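PDB 3UT0: Exo-1,3/1,4-beta-glucanase from Pseudoalteromonas sp., which probably hydrolyses beta-1,3- and beta-1,4-linked glucans from their chain ends. Local coordinates for residues N449-F454 with G554-G559; H126-G131 with K579-W584. All coordinates share one frame; numbering follows the deposited sequence.

Overall arrangement
The two contacts lie on the same side of the chain's centre, their own centres 19 Å apart and their nearest atoms about 5 Å from each other without touching. Contact 1 stays inside the family 3 C-terminal domain, joining the turn ahead of helix 453-463 to the one ahead of helix 558-564. Contact 2 crosses between domains: helix 127-133 of the N-terminal domain, whose family belongs to the TIM-barrel clan, meets the loop 579-584. Along the chain, contact 1 is nested within the long excursion that contact 2 closes. A calcium ion lies about 5 Å from the side chain of Phe-582 in contact 2, whereas contact 1 is remote from the calcium site.

Contact 1 of 2, residues N449-F454 with G554-G559; sequences NATSIF and GSEGEG
Thr-451 and Glu-556 form a single beta bridge between two loops of the family 3 C-terminal domain, each loop leading into a helix. The backbone N of Thr-451 gives a nearly straight hydrogen bond of 2.7 Å to O of Ser-555, close to the line of the C=O bond. In return N of Gly-557 reaches O of Thr-451 at 2.8 Å, a weak bond bent to 130°; that same O also accepts from Gln-429. An inverse gamma turn centred on Glu-556 carries the chain from one bond to the other.

The side chain of Thr-451 heads for the opposite loop. Its CB rests 4.1 Å from N of Gly-557. From there OG1, beside the backbone N (chi1 -57°), faces OE1 of Glu-556 at 4.2 Å, too far for a bond, while CG2 slants past CB of Glu-558, also at 4.2 Å. Gly-557, with no side chain, brings its CA against the backbone of Thr-451 to Ile-453, and its O lies 4.0 Å from CA of Ile-453. At the other end, CB of Ala-450 lies 3.7 Å from CB of Ser-555.

The bent chain of Glu-556 turns its carboxylate back to Arg-387, in a salt bridge with OE2, on helix 384-397. Ser-452 caps helix 453-463, its OG bonded to N of Ser-455 and to Asn-424. OE2 of Glu-556 also accepts OG of Ser-555 at 2.8 Å, on its anti side and 22° out of the carboxylate plane.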
loop_
_atom_site.group_PDB
_atom_site.type_symbol
_atom_site.label_atom_id
_atom_site.label_comp_id
_atom_site.label_asym_id
_atom_site.label_seq_id
_atom_site.Cartn_x
_atom_site.Cartn_y
_atom_site.Cartn_z
ATOM N N ASN A 449 3.384 20.225 18.809
ATOM C CA ASN A 449 3.011 21.330 17.913
ATOM C C ASN A 449 1.816 21.034 17.003
ATOM O O ASN A 449 1.363 21.894 16.246
ATOM C CB ASN A 449 4.225 21.807 17.097
ATOM C CG ASN A 449 5.310 22.433 17.956
ATOM O OD1 ASN A 449 5.043 23.022 19.009
ATOM N ND2 ASN A 449 6.560 22.222 17.550
ATOM N N ALA A 450 1.253 19.842 17.158
ATOM C CA ALA A 450 0.007 19.497 16.489
ATOM C C ALA A 450 -1.137 20.067 17.300
ATOM O O ALA A 450 -0.942 20.499 18.437
ATOM C CB ALA A 450 -0.134 17.998 16.340
ATOM N N THR A 451 -2.329 20.082 16.724
ATOM C CA THR A 451 -3.466 20.621 17.442
ATOM C C THR A 451 -4.612 19.633 17.300
ATOM O O THR A 451 -5.017 19.333 16.170
ATOM C CB THR A 451 -3.895 21.976 16.841
ATOM O OG1 THR A 451 -2.799 22.897 16.851
ATOM C CG2 THR A 451 -5.109 22.546 17.551
ATOM N N SER A 452 -5.157 19.138 18.415
ATOM C CA SER A 452 -6.305 18.232 18.330
ATOM C C SER A 452 -7.517 19.022 17.855
ATOM O O SER A 452 -7.523 20.247 17.949
ATOM C CB SER A 452 -6.586 17.564 19.674
ATOM O OG SER A 452 -7.286 18.436 20.547
ATOM N N ILE A 453 -8.568 18.336 17.419
ATOM C CA ILE A 453 -9.749 19.038 16.935
ATOM C C ILE A 453 -10.444 19.812 18.056
ATOM O O ILE A 453 -10.829 20.993 17.890
ATOM C CB ILE A 453 -10.719 18.080 16.226
ATOM C CG1 ILE A 453 -10.096 17.523 14.943
ATOM C CG2 ILE A 453 -12.031 18.767 15.929
ATOM C CD1 ILE A 453 -10.725 16.227 14.451
ATOM N N PHE A 454 -10.554 19.166 19.213
ATOM C CA PHE A 454 -11.099 19.831 20.386
ATOM C C PHE A 454 -10.317 21.079 20.746
ATOM O O PHE A 454 -10.903 22.113 20.996
ATOM C CB PHE A 454 -11.146 18.905 21.606
ATOM C CG PHE A 454 -11.439 19.636 22.887
ATOM C CD1 PHE A 454 -12.707 20.132 23.148
ATOM C CD2 PHE A 454 -10.428 19.873 23.807
ATOM C CE1 PHE A 454 -12.963 20.830 24.310
ATOM C CE2 PHE A 454 -10.678 20.568 24.973
ATOM C CZ PHE A 454 -11.949 21.046 25.226
ATOM N N GLY A 554 -4.525 15.144 9.648
ATOM C CA GLY A 554 -3.139 15.374 10.017
ATOM C C GLY A 554 -2.967 16.181 11.295
ATOM O O GLY A 554 -3.809 16.129 12.186
ATOM N N SER A 555 -1.879 16.940 11.383
ATOM C CA SER A 555 -1.523 17.608 12.639
ATOM C C SER A 555 -2.349 18.861 12.970
ATOM O O SER A 555 -2.501 19.212 14.137
ATOM C CB SER A 555 -0.034 17.943 12.667
ATOM O OG SER A 555 0.320 18.714 11.537
ATOM N N GLU A 556 -2.920 19.504 11.959
ATOM C CA GLU A 556 -3.527 20.826 12.136
ATOM C C GLU A 556 -5.037 20.751 12.354
ATOM O O GLU A 556 -5.832 21.137 11.489
ATOM C CB GLU A 556 -3.182 21.753 10.965
ATOM C CG GLU A 556 -1.685 21.929 10.797
ATOM C CD GLU A 556 -0.990 22.098 12.146
ATOM O OE1 GLU A 556 -1.379 22.996 12.927
ATOM O OE2 GLU A 556 -0.063 21.315 12.442
ATOM N N GLY A 557 -5.436 20.220 13.506
ATOM C CA GLY A 557 -6.843 20.007 13.773
ATOM C C GLY A 557 -7.698 21.249 13.830
ATOM O O GLY A 557 -8.916 21.179 13.641
ATOM N N GLU A 558 -7.065 22.404 13.983
ATOM C CA GLU A 558 -7.832 23.643 14.036
ATOM C C GLU A 558 -8.447 24.026 12.702
ATOM O O GLU A 558 -9.437 24.765 12.656
ATOM C CB GLU A 558 -7.006 24.794 14.620
ATOM C CG GLU A 558 -7.822 26.047 14.861
ATOM C CD GLU A 558 -7.126 27.051 15.742
ATOM O OE1 GLU A 558 -5.997 26.764 16.194
ATOM O OE2 GLU A 558 -7.727 28.113 16.005
ATOM N N GLY A 559 -7.983 23.366 11.648
ATOM C CA GLY A 559 -8.588 23.509 10.340
ATOM C C GLY A 559 -10.047 23.135 10.393
ATOM O O GLY A 559 -10.842 23.611 9.585
#

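Contact 2 of 2, residues H126-G131 with K579-W584; sequences HNIGLG and KLSFSW
Gly-131, within helix 127-133, and Ser-581, in a loop without regular structure, bring their CA atoms to 5.7 Å, and no hydrogen bond joins the two backbones. What meets instead is one flank of the helix, formed by Ile-128 and Gly-131, and the side chains of Ser-581 and Phe-582.

Ile-128 reaches across with its longer branch. CG1 stands anti to the backbone N (chi1 180°), and a nearly extended second torsion carries CD1 over one face of the Phe-582 ring, 4.0 Å from the centroid and 28° off the ring normal: a CH-pi contact. The methyl sits nearest the CD2 side, 3.6 Å from that atom, while CG1 follows behind it at 3.7 Å from CE2. The two side chains cross at about a right angle.

Ser-581 settles against the glycine. Gly-131, without a side chain, lets CB of Ser-581 come within 3.9 Å of its C. The hydroxyl lies 3.5 Å from O of Ile-128 without bonding to it; OG is hydrogen-bonded to O of Tyr-178, so this buried polar group is satisfied by a third part of the chain.

The same loop borders the calcium site: the Phe-582 side chain comes within about 4 Å of that of Glu-180, a calcium ligand, whose OE2 is hydrogen-bonded to OG of Ser-583. Through helix 127-133 and the loop 579-584, contact 2 joins the N-terminal domain to the C-terminal one. Ile-128 and Leu-580 both touch Trp-551 at the end of strand 546-551, Leu-580 also packs on strand 399-403, and Leu-130 turns away to helix 136-151.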
loop_
_atom_site.group_PDB
_atom_site.type_symbol
_atom_site.label_atom_id
_atom_site.label_comp_id
_atom_site.label_asym_id
_atom_site.label_seq_id
_atom_site.Cartn_x
_atom_site.Cartn_y
_atom_site.Cartn_z
ATOM N N HIS A 126 -3.859 13.070 4.801
ATOM C CA HIS A 126 -3.586 11.969 3.891
ATOM C C HIS A 126 -4.232 12.232 2.550
ATOM O O HIS A 126 -5.160 13.028 2.455
ATOM C CB HIS A 126 -4.062 10.629 4.478
ATOM C CG HIS A 126 -3.054 9.968 5.361
ATOM N ND1 HIS A 126 -1.818 9.565 4.900
ATOM C CD2 HIS A 126 -3.084 9.665 6.679
ATOM C CE1 HIS A 126 -1.136 9.029 5.896
ATOM N NE2 HIS A 126 -1.882 9.075 6.986
ATOM N N ASN A 127 -3.777 11.502 1.538
ATOM C CA ASN A 127 -4.155 11.801 0.155
ATOM C C ASN A 127 -5.646 11.891 -0.146
ATOM O O ASN A 127 -6.035 12.689 -0.999
ATOM C CB ASN A 127 -3.493 10.803 -0.799
ATOM C CG ASN A 127 -2.045 11.171 -1.082
ATOM O OD1 ASN A 127 -1.500 12.077 -0.446
ATOM N ND2 ASN A 127 -1.427 10.494 -2.040
ATOM N N ILE A 128 -6.477 11.054 0.472
ATOM C CA ILE A 128 -7.899 11.079 0.157
ATOM C C ILE A 128 -8.503 12.478 0.377
ATOM O O ILE A 128 -9.261 12.988 -0.467
ATOM C CB ILE A 128 -8.682 9.958 0.922
ATOM C CG1 ILE A 128 -10.165 10.010 0.572
ATOM C CG2 ILE A 128 -8.481 10.032 2.434
ATOM C CD1 ILE A 128 -10.909 8.725 0.934
ATOM N N GLY A 129 -8.154 13.103 1.499
ATOM C CA GLY A 129 -8.607 14.456 1.751
ATOM C C GLY A 129 -8.021 15.489 0.802
ATOM O O GLY A 129 -8.740 16.380 0.322
ATOM N N LEU A 130 -6.748 15.321 0.449
ATOM C CA LEU A 130 -6.134 16.207 -0.522
ATOM C C LEU A 130 -6.857 16.118 -1.864
ATOM O O LEU A 130 -7.042 17.112 -2.559
ATOM C CB LEU A 130 -4.643 15.891 -0.682
ATOM C CG LEU A 130 -3.831 16.080 0.599
ATOM C CD1 LEU A 130 -2.357 15.873 0.328
ATOM C CD2 LEU A 130 -4.102 17.445 1.235
ATOM N N GLY A 131 -7.288 14.919 -2.211
ATOM C CA GLY A 131 -8.071 14.699 -3.406
ATOM C C GLY A 131 -9.380 15.442 -3.305
ATOM O O GLY A 131 -9.819 16.089 -4.259
ATOM N N LYS A 579 -14.841 18.339 -2.242
ATOM C CA LYS A 579 -15.826 17.558 -2.975
ATOM C C LYS A 579 -15.320 16.124 -3.006
ATOM O O LYS A 579 -14.115 15.885 -3.106
ATOM C CB LYS A 579 -15.963 18.072 -4.419
ATOM C CG LYS A 579 -16.308 19.545 -4.557
ATOM C CD LYS A 579 -17.739 19.795 -4.068
ATOM C CE LYS A 579 -18.160 21.244 -4.261
ATOM N NZ LYS A 579 -19.621 21.425 -4.021
ATOM N N LEU A 580 -16.239 15.173 -2.881
ATOM C CA LEU A 580 -15.859 13.766 -2.871
ATOM C C LEU A 580 -14.988 13.347 -4.048
ATOM O O LEU A 580 -15.336 13.569 -5.204
ATOM C CB LEU A 580 -17.095 12.867 -2.820
ATOM C CG LEU A 580 -17.861 12.843 -1.500
ATOM C CD1 LEU A 580 -19.027 11.874 -1.615
ATOM C CD2 LEU A 580 -16.920 12.454 -0.374
ATOM N N SER A 581 -13.855 12.735 -3.731
ATOM C CA SER A 581 -13.016 12.087 -4.730
ATOM C C SER A 581 -13.229 10.571 -4.680
ATOM O O SER A 581 -12.658 9.825 -5.467
ATOM C CB SER A 581 -11.545 12.451 -4.538
ATOM O OG SER A 581 -11.064 11.915 -3.327
ATOM N N PHE A 582 -14.072 10.140 -3.742
ATOM C CA PHE A 582 -14.528 8.757 -3.644
ATOM C C PHE A 582 -16.042 8.725 -3.489
ATOM O O PHE A 582 -16.608 9.513 -2.734
ATOM C CB PHE A 582 -13.911 8.103 -2.409
ATOM C CG PHE A 582 -12.473 7.709 -2.573
ATOM C CD1 PHE A 582 -12.135 6.381 -2.815
ATOM C CD2 PHE A 582 -11.464 8.667 -2.573
ATOM C CE1 PHE A 582 -10.806 6.008 -2.978
ATOM C CE2 PHE A 582 -10.139 8.302 -2.741
ATOM C CZ PHE A 582 -9.807 6.970 -2.947
ATOM N N SER A 583 -16.700 7.793 -4.175
ATOM C CA SER A 583 -18.155 7.688 -4.070
ATOM C C SER A 583 -18.540 7.161 -2.701
ATOM O O SER A 583 -17.870 6.295 -2.154
ATOM C CB SER A 583 -18.718 6.774 -5.159
ATOM O OG SER A 583 -18.400 7.251 -6.454
ATOM N N TRP A 584 -19.623 7.692 -2.149
ATOM C CA TRP A 584 -20.071 7.292 -0.820
ATOM C C TRP A 584 -21.207 6.262 -0.949
ATOM O O TRP A 584 -22.173 6.485 -1.676
ATOM C CB TRP A 584 -20.536 8.500 -0.006
ATOM C CG TRP A 584 -20.445 8.242 1.463
ATOM C CD1 TRP A 584 -21.305 7.510 2.232
ATOM C CD2 TRP A 584 -19.409 8.698 2.334
ATOM N NE1 TRP A 584 -20.865 7.492 3.534
ATOM C CE2 TRP A 584 -19.704 8.217 3.621
ATOM C CE3 TRP A 584 -18.264 9.483 2.152
ATOM C CZ2 TRP A 584 -18.893 8.487 4.720
ATOM C CZ3 TRP A 584 -17.462 9.745 3.242
ATOM C CH2 TRP A 584 -17.780 9.249 4.511
#